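Local coordinates for protein alpha-1,3-glucanase (Paenibacillus glycanilyticus, PDB 6K0P) that hydrolyses alpha-1,3-glucan as a member of glycoside hydrolase family 87, here as its catalytic domain with the disaccharide nigerose bound, at residues A[21-26]-A[166-171]; A[33-38]-A[53-58]; A[61-66]-A[152-157]; A[76-81]-A[136-141]. The protein carries 1 engineered substitution. All blocks are in the same frame, centred on the assembly; numbering follows the deposited sequence.

Contact 1 (A[21-26]-A[166-171]). With CA (calcium ion), chain J.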
loop_
_atom_site.group_PDB
_atom_site.type_symbol
_atom_site.label_atom_id
_atom_site.label_comp_id
_atom_site.label_asym_id
_atom_site.label_seq_id
_atom_site.Cartn_x
_atom_site.Cartn_y
_atom_site.Cartn_z
ATOM N N ILE A 21 3.425 -15.052 1.972
ATOM C CA ILE A 21 4.609 -14.202 2.037
ATOM C C ILE A 21 5.586 -14.796 3.038
ATOM O O ILE A 21 5.230 -15.050 4.197
ATOM C CB ILE A 21 4.238 -12.766 2.432
ATOM C CG1 ILE A 21 3.356 -12.143 1.354
ATOM C CG2 ILE A 21 5.506 -11.946 2.684
ATOM C CD1 ILE A 21 2.724 -10.863 1.779
ATOM N N MET A 22 6.825 -15.009 2.603
ATOM C CA MET A 22 7.851 -15.561 3.480
ATOM C C MET A 22 9.073 -14.659 3.480
ATOM O O MET A 22 9.614 -14.341 2.415
ATOM C CB MET A 22 8.215 -16.980 3.044
ATOM C CG MET A 22 6.990 -17.895 3.058
ATOM S SD MET A 22 7.434 -19.630 3.060
ATOM C CE MET A 22 8.231 -19.742 1.484
ATOM N N GLU A 23 9.502 -14.238 4.668
ATOM C CA GLU A 23 10.662 -13.362 4.775
ATOM C C GLU A 23 11.941 -14.166 4.593
ATOM O O GLU A 23 12.102 -15.249 5.168
ATOM C CB GLU A 23 10.689 -12.673 6.142
ATOM C CG GLU A 23 9.494 -11.763 6.414
ATOM C CD GLU A 23 9.502 -10.491 5.581
ATOM O OE1 GLU A 23 10.502 -10.218 4.877
ATOM O OE2 GLU A 23 8.488 -9.761 5.638
ATOM N N ALA A 24 12.869 -13.621 3.798
ATOM C CA ALA A 24 14.120 -14.327 3.543
ATOM C C ALA A 24 14.896 -14.554 4.830
ATOM O O ALA A 24 15.494 -15.625 5.025
ATOM C CB ALA A 24 14.974 -13.524 2.563
ATOM N N GLU A 25 14.893 -13.558 5.716
ATOM C CA GLU A 25 15.723 -13.529 6.919
ATOM C C GLU A 25 15.190 -14.395 8.048
ATOM O O GLU A 25 15.792 -14.401 9.130
ATOM C CB GLU A 25 15.872 -12.082 7.408
ATOM C CG GLU A 25 14.569 -11.419 7.853
ATOM C CD GLU A 25 13.803 -10.735 6.715
ATOM O OE1 GLU A 25 14.044 -11.041 5.518
ATOM O OE2 GLU A 25 12.952 -9.880 7.031
ATOM N N SER A 26 14.089 -15.109 7.838
ATOM C CA SER A 26 13.519 -15.920 8.904
ATOM C C SER A 26 14.567 -16.899 9.422
ATOM O O SER A 26 15.366 -17.446 8.653
ATOM C CB SER A 26 12.319 -16.693 8.368
ATOM O OG SER A 26 11.962 -17.754 9.247
ATOM N N TYR A 166 20.044 -8.296 -2.822
ATOM C CA TYR A 166 19.416 -8.410 -1.512
ATOM C C TYR A 166 18.086 -9.117 -1.701
ATOM O O TYR A 166 17.248 -8.658 -2.479
ATOM C CB TYR A 166 19.158 -7.030 -0.909
ATOM C CG TYR A 166 20.408 -6.249 -0.574
ATOM C CD1 TYR A 166 21.059 -5.489 -1.549
ATOM C CD2 TYR A 166 20.939 -6.268 0.710
ATOM C CE1 TYR A 166 22.194 -4.778 -1.254
ATOM C CE2 TYR A 166 22.083 -5.543 1.014
ATOM C CZ TYR A 166 22.690 -4.799 0.028
ATOM O OH TYR A 166 23.836 -4.081 0.294
ATOM N N VAL A 167 17.894 -10.229 -1.006
ATOM C CA VAL A 167 16.660 -11.004 -1.099
ATOM C C VAL A 167 15.816 -10.672 0.123
ATOM O O VAL A 167 16.204 -10.974 1.256
ATOM C CB VAL A 167 16.942 -12.505 -1.188
ATOM C CG1 VAL A 167 15.636 -13.285 -1.238
ATOM C CG2 VAL A 167 17.813 -12.825 -2.389
ATOM N N ASP A 168 14.663 -10.039 -0.104
ATOM C CA ASP A 168 13.841 -9.511 0.981
ATOM C C ASP A 168 12.769 -10.507 1.415
ATOM O O ASP A 168 12.670 -10.853 2.600
ATOM C CB ASP A 168 13.222 -8.181 0.529
ATOM C CG ASP A 168 12.364 -7.536 1.588
ATOM O OD1 ASP A 168 12.376 -8.014 2.738
ATOM O OD2 ASP A 168 11.682 -6.535 1.284
ATOM N N LEU A 169 11.941 -10.948 0.473
ATOM C CA LEU A 169 10.862 -11.881 0.753
ATOM C C LEU A 169 10.551 -12.638 -0.525
ATOM O O LEU A 169 10.956 -12.245 -1.623
ATOM C CB LEU A 169 9.600 -11.169 1.285
ATOM C CG LEU A 169 8.878 -10.149 0.376
ATOM C CD1 LEU A 169 8.021 -10.809 -0.717
ATOM C CD2 LEU A 169 7.993 -9.222 1.193
ATOM N N LEU A 170 9.789 -13.713 -0.366
ATOM C CA LEU A 170 9.293 -14.521 -1.469
ATOM C C LEU A 170 7.793 -14.693 -1.299
ATOM O O LEU A 170 7.336 -15.108 -0.228
ATOM C CB LEU A 170 9.978 -15.893 -1.436
ATOM C CG LEU A 170 9.676 -16.886 -2.560
ATOM C CD1 LEU A 170 10.310 -16.391 -3.851
ATOM C CD2 LEU A 170 10.188 -18.277 -2.180
ATOM N N GLU A 171 7.023 -14.358 -2.341
ATOM C CA GLU A 171 5.628 -14.778 -2.432
ATOM C C GLU A 171 5.611 -16.147 -3.076
ATOM O O GLU A 171 6.348 -16.391 -4.036
ATOM C CB GLU A 171 4.808 -13.875 -3.357
ATOM C CG GLU A 171 4.649 -12.454 -2.928
ATOM C CD GLU A 171 3.812 -11.661 -3.923
ATOM O OE1 GLU A 171 2.972 -12.258 -4.628
ATOM O OE2 GLU A 171 3.985 -10.438 -4.008
HETATM CA CA CA J . 12.579 -9.260 4.630
#

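Contact 2 (A[33-38]-A[53-58]). With CA (calcium ion), chain J.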
loop_
_atom_site.group_PDB
_atom_site.type_symbol
_atom_site.label_atom_id
_atom_site.label_comp_id
_atom_site.label_asym_id
_atom_site.label_seq_id
_atom_site.Cartn_x
_atom_site.Cartn_y
_atom_site.Cartn_z
ATOM N N GLY A 33 24.599 -16.488 3.189
ATOM C CA GLY A 33 24.746 -15.085 2.869
ATOM C C GLY A 33 24.693 -14.229 4.114
ATOM O O GLY A 33 24.825 -14.715 5.241
ATOM N N THR A 34 24.477 -12.935 3.907
ATOM C CA THR A 34 24.627 -11.947 4.974
ATOM C C THR A 34 23.257 -11.399 5.359
ATOM O O THR A 34 22.634 -10.669 4.581
ATOM C CB THR A 34 25.550 -10.831 4.500
ATOM O OG1 THR A 34 26.839 -11.387 4.193
ATOM C CG2 THR A 34 25.702 -9.768 5.569
ATOM N N LYS A 35 22.810 -11.708 6.575
ATOM C CA LYS A 35 21.513 -11.258 7.073
ATOM C C LYS A 35 21.664 -9.865 7.681
ATOM O O LYS A 35 22.479 -9.660 8.586
ATOM C CB LYS A 35 21.001 -12.252 8.118
ATOM C CG LYS A 35 19.581 -12.005 8.573
ATOM C CD LYS A 35 19.033 -13.205 9.362
ATOM C CE LYS A 35 19.171 -14.537 8.595
ATOM N NZ LYS A 35 18.386 -15.633 9.263
ATOM N N LEU A 36 20.893 -8.901 7.177
ATOM C CA LEU A 36 21.028 -7.521 7.625
ATOM C C LEU A 36 20.391 -7.323 8.993
ATOM O O LEU A 36 19.289 -7.814 9.255
ATOM C CB LEU A 36 20.341 -6.576 6.636
ATOM C CG LEU A 36 20.838 -6.585 5.187
ATOM C CD1 LEU A 36 20.121 -5.499 4.382
ATOM C CD2 LEU A 36 22.362 -6.401 5.140
ATOM N N THR A 37 21.083 -6.597 9.870
ATOM C CA THR A 37 20.472 -6.166 11.117
ATOM C C THR A 37 19.415 -5.102 10.823
ATOM O O THR A 37 19.647 -4.213 9.997
ATOM C CB THR A 37 21.549 -5.576 12.028
ATOM O OG1 THR A 37 22.496 -6.601 12.353
ATOM C CG2 THR A 37 20.922 -5.009 13.307
ATOM N N PRO A 38 18.258 -5.156 11.479
ATOM C CA PRO A 38 17.186 -4.207 11.161
ATOM C C PRO A 38 17.483 -2.778 11.579
ATOM O O PRO A 38 18.167 -2.510 12.575
ATOM C CB PRO A 38 15.986 -4.761 11.938
ATOM C CG PRO A 38 16.276 -6.226 12.084
ATOM C CD PRO A 38 17.775 -6.284 12.293
ATOM N N SER A 53 14.606 -6.253 7.161
ATOM C CA SER A 53 15.795 -7.057 6.925
ATOM C C SER A 53 15.677 -7.812 5.605
ATOM O O SER A 53 14.584 -8.083 5.106
ATOM C CB SER A 53 16.041 -8.030 8.085
ATOM O OG SER A 53 17.192 -8.834 7.859
ATOM N N SER A 54 16.838 -8.150 5.056
ATOM C CA SER A 54 16.962 -8.978 3.866
ATOM C C SER A 54 18.193 -9.848 4.037
ATOM O O SER A 54 18.976 -9.666 4.975
ATOM C CB SER A 54 17.149 -8.129 2.604
ATOM O OG SER A 54 15.977 -7.417 2.306
ATOM N N VAL A 55 18.374 -10.794 3.120
ATOM C CA VAL A 55 19.602 -11.583 3.067
ATOM C C VAL A 55 20.354 -11.183 1.812
ATOM O O VAL A 55 19.838 -11.322 0.696
ATOM C CB VAL A 55 19.339 -13.094 3.104
ATOM C CG1 VAL A 55 20.670 -13.844 3.039
ATOM C CG2 VAL A 55 18.576 -13.470 4.370
ATOM N N TYR A 56 21.567 -10.673 2.001
ATOM C CA TYR A 56 22.417 -10.199 0.922
ATOM C C TYR A 56 23.243 -11.363 0.392
ATOM O O TYR A 56 24.006 -11.987 1.142
ATOM C CB TYR A 56 23.328 -9.128 1.519
ATOM C CG TYR A 56 24.318 -8.418 0.619
ATOM C CD1 TYR A 56 23.931 -7.818 -0.577
ATOM C CD2 TYR A 56 25.636 -8.276 1.023
ATOM C CE1 TYR A 56 24.854 -7.116 -1.363
ATOM C CE2 TYR A 56 26.548 -7.590 0.255
ATOM C CZ TYR A 56 26.160 -7.018 -0.931
ATOM O OH TYR A 56 27.101 -6.318 -1.671
ATOM N N LEU A 57 23.090 -11.659 -0.899
ATOM C CA LEU A 57 23.873 -12.683 -1.578
ATOM C C LEU A 57 24.905 -11.969 -2.438
ATOM O O LEU A 57 24.549 -11.199 -3.334
ATOM C CB LEU A 57 22.982 -13.580 -2.438
ATOM C CG LEU A 57 21.712 -14.135 -1.790
ATOM C CD1 LEU A 57 20.947 -15.003 -2.790
ATOM C CD2 LEU A 57 22.046 -14.933 -0.528
ATOM N N ASP A 58 26.184 -12.226 -2.163
ATOM C CA ASP A 58 27.246 -11.402 -2.719
ATOM C C ASP A 58 28.410 -12.234 -3.239
ATOM O O ASP A 58 29.476 -11.676 -3.531
ATOM C CB ASP A 58 27.717 -10.427 -1.644
ATOM C CG ASP A 58 28.608 -9.337 -2.182
ATOM O OD1 ASP A 58 28.445 -8.925 -3.350
ATOM O OD2 ASP A 58 29.492 -8.900 -1.411
HETATM CA CA CA J . 12.579 -9.260 4.630
#

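Contact 3 (A[61-66]-A[152-157])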
loop_
_atom_site.group_PDB
_atom_site.type_symbol
_atom_site.label_atom_id
_atom_site.label_comp_id
_atom_site.label_asym_id
_atom_site.label_seq_id
_atom_site.Cartn_x
_atom_site.Cartn_y
_atom_site.Cartn_z
ATOM N N GLY A 61 27.401 -19.012 -5.375
ATOM C CA GLY A 61 27.083 -20.071 -4.443
ATOM C C GLY A 61 26.337 -19.626 -3.204
ATOM O O GLY A 61 25.879 -20.481 -2.438
ATOM N N GLU A 62 26.198 -18.320 -2.974
ATOM C CA GLU A 62 25.429 -17.857 -1.827
ATOM C C GLU A 62 23.936 -18.011 -2.100
ATOM O O GLU A 62 23.465 -17.796 -3.219
ATOM C CB GLU A 62 25.801 -16.420 -1.450
ATOM C CG GLU A 62 27.198 -16.370 -0.831
ATOM C CD GLU A 62 27.571 -15.039 -0.218
ATOM O OE1 GLU A 62 26.733 -14.114 -0.151
ATOM O OE2 GLU A 62 28.741 -14.940 0.216
ATOM N N TYR A 63 23.201 -18.425 -1.075
ATOM C CA TYR A 63 21.804 -18.795 -1.245
ATOM C C TYR A 63 21.036 -18.436 0.016
ATOM O O TYR A 63 21.612 -18.245 1.092
ATOM C CB TYR A 63 21.656 -20.311 -1.486
ATOM C CG TYR A 63 22.051 -21.128 -0.275
ATOM C CD1 TYR A 63 23.367 -21.516 -0.078
ATOM C CD2 TYR A 63 21.120 -21.460 0.698
ATOM C CE1 TYR A 63 23.740 -22.235 1.053
ATOM C CE2 TYR A 63 21.485 -22.174 1.830
ATOM C CZ TYR A 63 22.796 -22.548 1.999
ATOM O OH TYR A 63 23.155 -23.266 3.124
ATOM N N VAL A 64 19.716 -18.395 -0.114
ATOM C CA VAL A 64 18.822 -18.456 1.033
ATOM C C VAL A 64 17.772 -19.513 0.727
ATOM O O VAL A 64 17.247 -19.563 -0.391
ATOM C CB VAL A 64 18.195 -17.086 1.375
ATOM C CG1 VAL A 64 17.637 -16.414 0.129
ATOM C CG2 VAL A 64 17.127 -17.245 2.454
ATOM N N GLU A 65 17.508 -20.388 1.696
ATOM C CA GLU A 65 16.654 -21.556 1.483
ATOM C C GLU A 65 15.325 -21.336 2.191
ATOM O O GLU A 65 15.272 -21.286 3.427
ATOM C CB GLU A 65 17.350 -22.799 2.030
ATOM C CG GLU A 65 16.574 -24.088 1.799
ATOM C CD GLU A 65 17.313 -25.292 2.336
ATOM O OE1 GLU A 65 17.425 -25.420 3.576
ATOM O OE2 GLU A 65 17.799 -26.095 1.520
ATOM N N PHE A 66 14.249 -21.226 1.407
ATOM C CA PHE A 66 12.891 -21.160 1.926
ATOM C C PHE A 66 12.293 -22.561 1.965
ATOM O O PHE A 66 12.740 -23.473 1.266
ATOM C CB PHE A 66 12.000 -20.310 1.012
ATOM C CG PHE A 66 12.405 -18.867 0.904
ATOM C CD1 PHE A 66 13.377 -18.472 0.005
ATOM C CD2 PHE A 66 11.778 -17.897 1.675
ATOM C CE1 PHE A 66 13.745 -17.140 -0.111
ATOM C CE2 PHE A 66 12.139 -16.568 1.563
ATOM C CZ PHE A 66 13.118 -16.189 0.668
ATOM N N LYS A 152 11.890 -27.466 -0.399
ATOM C CA LYS A 152 12.925 -26.454 -0.193
ATOM C C LYS A 152 13.066 -25.645 -1.476
ATOM O O LYS A 152 13.476 -26.179 -2.512
ATOM C CB LYS A 152 14.263 -27.108 0.142
ATOM C CG LYS A 152 14.300 -27.848 1.470
ATOM C CD LYS A 152 13.819 -26.989 2.614
ATOM C CE LYS A 152 14.288 -27.559 3.957
ATOM N NZ LYS A 152 13.317 -27.283 5.049
ATOM N N ILE A 153 12.734 -24.361 -1.412
ATOM C CA ILE A 153 12.877 -23.450 -2.541
ATOM C C ILE A 153 14.057 -22.549 -2.221
ATOM O O ILE A 153 13.988 -21.713 -1.309
ATOM C CB ILE A 153 11.601 -22.638 -2.789
ATOM C CG1 ILE A 153 10.437 -23.557 -3.191
ATOM C CG2 ILE A 153 11.850 -21.569 -3.858
ATOM C CD1 ILE A 153 10.635 -24.273 -4.523
ATOM N N LYS A 154 15.153 -22.745 -2.944
ATOM C CA LYS A 154 16.396 -22.038 -2.673
ATOM C C LYS A 154 16.580 -20.953 -3.728
ATOM O O LYS A 154 16.418 -21.210 -4.925
ATOM C CB LYS A 154 17.556 -23.036 -2.683
ATOM C CG LYS A 154 18.917 -22.433 -2.440
ATOM C CD LYS A 154 19.976 -23.525 -2.223
ATOM C CE LYS A 154 20.099 -24.440 -3.432
ATOM N NZ LYS A 154 21.449 -25.094 -3.406
ATOM N N ILE A 155 16.871 -19.733 -3.280
ATOM C CA ILE A 155 17.264 -18.643 -4.162
ATOM C C ILE A 155 18.775 -18.574 -4.073
ATOM O O ILE A 155 19.316 -18.383 -2.980
ATOM C CB ILE A 155 16.636 -17.316 -3.716
ATOM C CG1 ILE A 155 15.113 -17.445 -3.624
ATOM C CG2 ILE A 155 17.040 -16.190 -4.664
ATOM C CD1 ILE A 155 14.443 -17.829 -4.949
ATOM N N GLN A 156 19.462 -18.758 -5.198
ATOM C CA GLN A 156 20.911 -18.913 -5.179
ATOM C C GLN A 156 21.544 -18.113 -6.307
ATOM O O GLN A 156 21.030 -18.077 -7.432
ATOM C CB GLN A 156 21.287 -20.393 -5.311
ATOM C CG GLN A 156 22.780 -20.687 -5.300
ATOM C CD GLN A 156 23.054 -22.153 -5.054
ATOM O OE1 GLN A 156 22.806 -22.659 -3.963
ATOM N NE2 GLN A 156 23.565 -22.845 -6.068
ATOM N N LYS A 157 22.669 -17.479 -5.995
ATOM C CA LYS A 157 23.407 -16.673 -6.963
ATOM C C LYS A 157 24.459 -17.562 -7.612
ATOM O O LYS A 157 25.505 -17.837 -7.017
ATOM C CB LYS A 157 24.038 -15.476 -6.260
ATOM C CG LYS A 157 24.163 -14.243 -7.140
ATOM C CD LYS A 157 24.760 -13.063 -6.365
ATOM C CE LYS A 157 26.267 -13.189 -6.271
ATOM N NZ LYS A 157 26.951 -13.064 -7.588
HETATM O O HOH W 1 25.749 -23.116 -2.752
#

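Contact 4 (A[76-81]-A[136-141]). With GLC (alpha-D-glucopyranose), chain D.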
loop_
_atom_site.group_PDB
_atom_site.type_symbol
_atom_site.label_atom_id
_atom_site.label_comp_id
_atom_site.label_asym_id
_atom_site.label_seq_id
_atom_site.Cartn_x
_atom_site.Cartn_y
_atom_site.Cartn_z
ATOM N N VAL A 76 7.061 -14.708 -6.445
ATOM C CA VAL A 76 7.476 -13.315 -6.591
ATOM C C VAL A 76 8.621 -13.062 -5.617
ATOM O O VAL A 76 8.477 -13.281 -4.406
ATOM C CB VAL A 76 6.326 -12.319 -6.376
ATOM C CG1 VAL A 76 6.841 -10.887 -6.561
ATOM C CG2 VAL A 76 5.176 -12.601 -7.358
ATOM N N LEU A 77 9.758 -12.618 -6.145
ATOM C CA LEU A 77 10.941 -12.331 -5.343
ATOM C C LEU A 77 11.096 -10.818 -5.209
ATOM O O LEU A 77 11.386 -10.132 -6.195
ATOM C CB LEU A 77 12.178 -12.921 -6.020
ATOM C CG LEU A 77 13.450 -12.876 -5.181
ATOM C CD1 LEU A 77 13.394 -13.959 -4.095
ATOM C CD2 LEU A 77 14.647 -13.063 -6.098
ATOM N N ARG A 78 10.910 -10.294 -3.996
ATOM C CA ARG A 78 11.221 -8.893 -3.733
ATOM C C ARG A 78 12.701 -8.802 -3.402
ATOM O O ARG A 78 13.192 -9.518 -2.517
ATOM C CB ARG A 78 10.393 -8.317 -2.584
ATOM C CG ARG A 78 10.537 -6.791 -2.434
ATOM C CD ARG A 78 9.584 -6.231 -1.388
ATOM N NE ARG A 78 9.331 -4.798 -1.558
ATOM C CZ ARG A 78 9.838 -3.837 -0.782
ATOM N NH1 ARG A 78 10.671 -4.130 0.218
ATOM N NH2 ARG A 78 9.515 -2.571 -1.011
ATOM N N ASN A 79 13.402 -7.933 -4.124
ATOM C CA ASN A 79 14.853 -7.933 -4.126
ATOM C C ASN A 79 15.361 -6.538 -4.444
ATOM O O ASN A 79 14.624 -5.678 -4.931
ATOM C CB ASN A 79 15.384 -8.929 -5.169
ATOM C CG ASN A 79 15.135 -8.459 -6.592
ATOM O OD1 ASN A 79 15.958 -7.738 -7.167
ATOM N ND2 ASN A 79 13.984 -8.845 -7.158
ATOM N N ALA A 80 16.643 -6.321 -4.163
ATOM C CA ALA A 80 17.318 -5.104 -4.599
ATOM C C ALA A 80 18.589 -5.490 -5.333
ATOM O O ALA A 80 19.365 -6.325 -4.848
ATOM C CB ALA A 80 17.648 -4.176 -3.418
ATOM N N VAL A 81 18.792 -4.891 -6.508
ATOM C CA VAL A 81 20.018 -5.057 -7.284
ATOM C C VAL A 81 20.600 -3.677 -7.550
ATOM O O VAL A 81 19.998 -2.660 -7.187
ATOM C CB VAL A 81 19.773 -5.840 -8.591
ATOM C CG1 VAL A 81 19.304 -7.251 -8.264
ATOM C CG2 VAL A 81 18.760 -5.130 -9.495
ATOM N N TYR A 136 13.955 -1.397 -3.503
ATOM C CA TYR A 136 13.480 -2.749 -3.772
ATOM C C TYR A 136 12.530 -2.789 -4.963
ATOM O O TYR A 136 11.837 -1.818 -5.269
ATOM C CB TYR A 136 12.805 -3.341 -2.522
ATOM C CG TYR A 136 13.841 -3.786 -1.522
ATOM C CD1 TYR A 136 14.397 -5.053 -1.605
ATOM C CD2 TYR A 136 14.319 -2.921 -0.544
ATOM C CE1 TYR A 136 15.399 -5.461 -0.738
ATOM C CE2 TYR A 136 15.311 -3.329 0.343
ATOM C CZ TYR A 136 15.843 -4.599 0.238
ATOM O OH TYR A 136 16.831 -5.021 1.101
ATOM N N GLU A 137 12.535 -3.925 -5.650
ATOM C CA GLU A 137 11.568 -4.195 -6.704
ATOM C C GLU A 137 11.343 -5.701 -6.770
ATOM O O GLU A 137 11.892 -6.469 -5.972
ATOM C CB GLU A 137 11.999 -3.582 -8.041
ATOM C CG GLU A 137 11.133 -2.397 -8.482
ATOM C CD GLU A 137 9.725 -2.806 -8.869
ATOM O OE1 GLU A 137 8.810 -1.960 -8.806
ATOM O OE2 GLU A 137 9.535 -3.977 -9.268
ATOM N N ASP A 138 10.509 -6.127 -7.718
ATOM C CA ASP A 138 9.995 -7.490 -7.710
ATOM C C ASP A 138 10.313 -8.205 -9.014
ATOM O O ASP A 138 10.360 -7.594 -10.089
ATOM C CB ASP A 138 8.470 -7.513 -7.551
ATOM C CG ASP A 138 7.995 -7.037 -6.192
ATOM O OD1 ASP A 138 8.826 -6.753 -5.289
ATOM O OD2 ASP A 138 6.755 -6.943 -6.039
ATOM N N ALA A 139 10.490 -9.519 -8.911
ATOM C CA ALA A 139 10.602 -10.385 -10.079
ATOM C C ALA A 139 9.566 -11.494 -9.961
ATOM O O ALA A 139 9.390 -12.080 -8.888
ATOM C CB ALA A 139 12.002 -11.003 -10.163
ATOM N N GLN A 140 8.884 -11.785 -11.068
ATOM C CA GLN A 140 7.793 -12.755 -11.102
ATOM C C GLN A 140 8.189 -13.952 -11.957
ATOM O O GLN A 140 8.753 -13.786 -13.044
ATOM C CB GLN A 140 6.523 -12.122 -11.696
ATOM C CG GLN A 140 6.007 -10.880 -10.961
ATOM C CD GLN A 140 6.799 -9.616 -11.270
ATOM O OE1 GLN A 140 7.367 -9.470 -12.351
ATOM N NE2 GLN A 140 6.861 -8.709 -10.300
ATOM N N LEU A 141 7.870 -15.161 -11.486
ATOM C CA LEU A 141 8.281 -16.368 -12.195
ATOM C C LEU A 141 7.297 -17.500 -11.938
ATOM O O LEU A 141 6.929 -17.757 -10.790
ATOM C CB LEU A 141 9.671 -16.805 -11.726
ATOM C CG LEU A 141 10.315 -17.969 -12.475
ATOM C CD1 LEU A 141 10.669 -17.530 -13.876
ATOM C CD2 LEU A 141 11.577 -18.434 -11.729
HETATM C C1 GLC D . 6.879 -10.238 -18.592
HETATM C C2 GLC D . 7.871 -9.122 -18.335
HETATM C C3 GLC D . 9.230 -9.553 -17.768
HETATM C C4 GLC D . 8.996 -10.584 -16.712
HETATM C C5 GLC D . 8.263 -11.729 -17.345
HETATM C C6 GLC D . 8.101 -12.914 -16.404
HETATM O O1 GLC D . 7.165 -10.825 -19.772
HETATM O O2 GLC D . 8.003 -8.362 -19.508
HETATM O O3 GLC D . 9.767 -8.483 -17.039
HETATM O O4 GLC D . 10.233 -11.032 -16.240
HETATM O O5 GLC D . 6.982 -11.241 -17.609
HETATM O O6 GLC D . 7.421 -12.612 -15.211
HETATM O O HOH W 2 7.515 -4.937 -3.690
#

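Contact 1 (A[21-26]-A[166-171])
Met22 and Leu170 form the hydrogen-bonded pair of an antiparallel ladder, with short strand axes 4.6 Å apart and running at 154° to each other. Met22 N donates to Leu170 O, and Leu170 N returns a bond of 2.9 Å to Met22 O. The ladder runs on to the non-hydrogen-bonded pair Glu23 and Leu169, while on the other side of strand 165-173 Asp168 and Leu169 both face Arg78, a classic beta bulge. Ala24 N donates a nearly straight bond of 3.0 Å to Asp168 O from above the carbonyl plane, and the calcium ion takes the same oxygen.

The ladder leads into a metal site in a domain of the galactose-binding clan, a group of beta-sandwiches in which a bound calcium is common. Asp168 CG lies anti to the backbone N (chi1 -179°), beside its own carbonyl, and OD1 joins O in binding the ion, at 2.3 Å from OD1 to calcium. The type I turn from Glu23 to Ser26 brings in two more acids: Glu23 binds through OE1 alone, whereas Glu25 grips with both OE1 and OE2, each 2.5 Å from the calcium. Ser50 O and Ser53 O supply the remaining ligands, and Asp168 OD2 forms a salt bridge with Arg78.

Apolar pairs pack along the ladder. Ile21 CG2 touches Leu169 CD2 at 4.0 Å on the face of Glu23, while small Ala24 sets its CB 3.9 Å from Val167 CG1.

Contact 2 (A[33-38]-A[53-58])
Ser53 OG stands anti to its own backbone N (chi1 179°) and donates to Leu36 O at 2.7 Å, in the carbonyl plane and on a lone pair. Leu36 CG turns anti to its carbonyl carbon (chi1 -59°) and lies 3.6 Å from Ser54 O. That oxygen accepts an almost straight hydrogen bond from Leu36 N, so the chain stays tied just past the short ladder. There Thr34 and Tyr56 exchange two backbone bonds, the shorter being 2.8 Å from Tyr56 N to Thr34 O. Thr34 CB sits at the edge of the Tyr56 ring. Glycine suits position 33 because Gly33 CA is already 3.6 Å from Tyr56 O, and a CB would point into that oxygen and Leu57 CD2. Ser53 also binds the calcium ion, through its backbone O at 2.4 Å. Strand 55-57 pairs along its other side with strand 165-173, where Leu57 packs on Ile165 and Val167 and the Tyr56 ring stacks with that of Tyr166.

Contact 3 (A[61-66]-A[152-157])
Six backbone hydrogen bonds tie 61-66 to 152-157 in an antiparallel ladder, two each between Val64 and Ile155 and between Phe66 and Ile153, such as Phe66 N to Ile153 O at 2.8 Å. Past Tyr63 the chains stay joined by Lys157 N to Glu62 O and by Gly61 N to Lys157 O, the latter 2.8 Å. Gly61 has a positive phi of 94°, which with its psi calls for glycine.

Apolar contact fills one face. Phe66 CE1 comes within 3.8 Å of Ile155 CG1, and Val64 lies side by side with Ile155. These beta-branched and aromatic residues suit the inside of a beta-sandwich: strand 63-67 edges a four-stranded sheet, and this face packs on Val167, Leu170 and Leu77 of the other sheet.

The opposite face is polar at its tips. Tyr63 CB meets Lys154 CG at 3.6 Å, while Lys154 NZ bonds to Gln156 OE1 at 2.8 Å. Glu65 crosses Lys152, its OE1 3.8 Å from Lys152 CE; the ammonium itself bonds to Thr67. An alanine at Glu65 would probably strip CG and the carboxylate from beside the methylenes of Lys152 and take away the negative charge near its ammonium. A water donates to Gly61 O and, weakly, to Gln156 OE1.

Contact 4 (A[76-81]-A[136-141])
Val76 and Gln140 pair at the end of this beta-sandwich ladder that borders a sugar pocket: their side chains lie alongside each other, and Gln140 O accepts a hydrogen bond of 2.8 Å from O6 of a bound glucose, which Glu218 also holds. Further along, Leu77 with Ala139 and Asn79 with Glu137 form hydrogen-bonded antiparallel pairs. Leu77 O is gripped twice, by Ala139 N and, from the opposite face of its plane, by the side-chain ND2 of Asn79 at 3.1 Å.

Arg78 runs out extended, CG anti to the backbone N (chi1 -171°), and Tyr136 CB sits over the centre of its guanidinium, 3.5 Å from CZ. The guanidinium and Tyr136 ring planes are only 15° apart. A long, flat cation suits this place because it can pack by its face and bond by its rim: a water in its plane accepts from Arg78 NE at 2.8 Å and donates to Asp138 OD1, while NH1 forms a salt bridge to Asp168 beside the calcium. Asp138 OD2 forms a salt bridge with Arg350. A leucine at Arg78 would probably leave OD2 of Asp168 without its salt-bridge partner and the bridging water less firmly held. Over one face of the Tyr136 ring, Ala80 CB makes a CH-pi contact 3.9 Å from the ring centroid.

From the N terminus, residues 21-26 open the widest loop, which contact 1 closes only when 166-171 arrives. Everything else nests inside it. Contact 2 closes first, over the short loop from 38 to 53. Contact 3 then opens at 61-66, and contact 4, opened at 76-81 and closed at 136-141, lies within it before 152-157 closes contact 3; none of the loops cross. Strand 165-173 joins contacts 1, 2 and 4 in one sheet, pairing with 20-23, 55-57 and 72-80. Contact 3 belongs to the facing sheet, where Phe66 and Ile155 pack against contacts 1 and 4. Contacts 1 and 2 share the calcium ion.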